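Local structure of tRNA nucleotidyl transferase-related protein (Thermotoga maritima, 3H38) at residues R183-R187 / E226-P230. The protein probably transfers C and A nucleotides onto the 3' end of tRNA as a magnesium-dependent, class II CCA-adding nucleotidyltransferase. Residues are numbered along the deposited sequence; the frame is centred on the assembly and turned at random.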
# COMPACT_ATOMS: atom_id res chain seq x y z
N ARG A 183 6.21 8.68 -3.49
CA ARG A 183 4.93 8.60 -2.87
C ARG A 183 4.36 9.90 -2.40
O ARG A 183 3.23 10.16 -2.64
CB ARG A 183 4.88 7.59 -1.76
CG ARG A 183 3.72 7.77 -0.88
CD ARG A 183 3.34 6.55 -0.17
NE ARG A 183 4.41 6.13 0.70
CZ ARG A 183 4.48 6.40 1.98
NH1 ARG A 183 5.50 6.00 2.69
NH2 ARG A 183 3.52 7.06 2.55
N PHE A 184 5.13 10.71 -1.70
CA PHE A 184 4.64 12.02 -1.24
C PHE A 184 4.64 13.00 -2.41
O PHE A 184 3.89 13.97 -2.40
CB PHE A 184 5.48 12.56 -0.08
CG PHE A 184 5.37 11.76 1.22
CD1 PHE A 184 6.48 11.15 1.77
CD2 PHE A 184 4.18 11.67 1.90
CE1 PHE A 184 6.39 10.44 2.97
CE2 PHE A 184 4.09 10.96 3.10
CZ PHE A 184 5.20 10.35 3.63
N GLU A 185 5.49 12.77 -3.40
CA GLU A 185 5.43 13.57 -4.62
C GLU A 185 4.07 13.45 -5.31
O GLU A 185 3.48 14.45 -5.68
CB GLU A 185 6.52 13.14 -5.61
CG GLU A 185 7.19 14.31 -6.31
CD GLU A 185 7.94 13.88 -7.55
OE1 GLU A 185 7.82 12.70 -7.95
OE2 GLU A 185 8.64 14.74 -8.14
N GLN A 186 3.56 12.24 -5.47
CA GLN A 186 2.24 12.11 -6.08
C GLN A 186 1.11 12.41 -5.08
O GLN A 186 0.03 12.82 -5.49
CB GLN A 186 2.00 10.73 -6.76
CG GLN A 186 3.16 10.14 -7.56
CD GLN A 186 3.76 11.12 -8.55
OE1 GLN A 186 3.05 11.87 -9.19
NE2 GLN A 186 5.09 11.12 -8.67
N ARG A 187 1.34 12.18 -3.79
CA ARG A 187 0.26 12.34 -2.81
C ARG A 187 -0.23 13.79 -2.59
O ARG A 187 -1.42 14.02 -2.38
CB ARG A 187 0.62 11.71 -1.47
CG ARG A 187 -0.31 12.14 -0.34
CD ARG A 187 0.46 12.21 0.94
NE ARG A 187 0.34 11.01 1.78
CZ ARG A 187 -0.13 11.03 3.03
NH1 ARG A 187 -0.18 9.90 3.74
NH2 ARG A 187 -0.54 12.18 3.58
N GLU A 226 -1.31 1.84 -1.86
CA GLU A 226 -2.49 2.32 -1.20
C GLU A 226 -2.64 3.81 -1.30
O GLU A 226 -3.55 4.35 -0.77
CB GLU A 226 -2.51 1.89 0.28
CG GLU A 226 -2.63 0.42 0.57
CD GLU A 226 -3.35 -0.35 -0.50
OE1 GLU A 226 -2.76 -1.28 -1.06
OE2 GLU A 226 -4.51 -0.06 -0.76
N GLU A 227 -1.70 4.48 -1.95
CA GLU A 227 -1.80 5.93 -2.11
C GLU A 227 -2.85 6.26 -3.18
O GLU A 227 -3.52 5.38 -3.71
CB GLU A 227 -0.43 6.52 -2.46
CG GLU A 227 -0.35 8.06 -2.40
CD GLU A 227 -0.95 8.60 -1.12
OE1 GLU A 227 -0.37 8.29 -0.05
OE2 GLU A 227 -1.99 9.33 -1.19
N LYS A 228 -3.09 7.52 -3.43
CA LYS A 228 -4.16 7.85 -4.35
C LYS A 228 -4.02 7.50 -5.81
O LYS A 228 -4.92 6.90 -6.34
CB LYS A 228 -4.66 9.28 -4.18
CG LYS A 228 -3.74 10.35 -4.62
CD LYS A 228 -3.84 11.52 -3.64
CE LYS A 228 -3.34 12.83 -4.19
NZ LYS A 228 -4.29 13.39 -5.18
N ASN A 229 -2.92 7.85 -6.47
CA ASN A 229 -2.80 7.52 -7.88
C ASN A 229 -1.56 6.72 -8.11
O ASN A 229 -0.56 7.23 -8.52
CB ASN A 229 -2.74 8.77 -8.76
CG ASN A 229 -4.06 9.49 -8.86
OD1 ASN A 229 -5.10 8.87 -9.04
ND2 ASN A 229 -4.04 10.81 -8.77
N PRO A 230 -1.67 5.43 -7.85
CA PRO A 230 -0.53 4.52 -7.86
C PRO A 230 0.16 4.54 -9.21
O PRO A 230 1.38 4.49 -9.29
CB PRO A 230 -1.17 3.14 -7.62
CG PRO A 230 -2.56 3.41 -7.12
CD PRO A 230 -2.96 4.74 -7.70
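Glu227 and Arg187 both set CG anti to the backbone N (chi1 -169° in Glu227), and with Glu227 bent again at chi2 the two chains meet at about a right angle between helix 177-187 and the loop joining helix 214-225 to helix 230-239. The Glu227 carboxylate lies alongside the aliphatic start of Arg187, its OE2 3.4 Å from Arg187 CG. Its other oxygen, OE1, takes a weak, bent hydrogen bond from Arg187 NE at 3.4 Å (N-H...O angle 138°), which is also a salt bridge. The guanidinium and carboxylate planes are turned 50° apart and only NE is engaged, so the bridge is single. Glu227 OE2 also accepts a weak bond from the backbone N of Lys228 at 3.1 Å, which helps to fix the carboxylate's rotation. Exposed Lys228 suits its place because its long aliphatic chain can lie against the helix's last turn, CD 3.7 Å from Arg187 O. Arg183 NH1 forms a salt bridge with Glu220. An alanine in place of Glu227 would probably leave Arg187 NE without this acidic mate and its guanidinium freer to turn. In this tRNA nucleotidyltransferase/poly(A) polymerase part of a longer protein, Arg183, Arg187 and nearby Arg45 belong to the ATP and CTP site, unoccupied here; a carboxylate beside this cationic cluster probably offsets part of its charge, and so weak a bond may let the guanidinium shift when nucleotide binds.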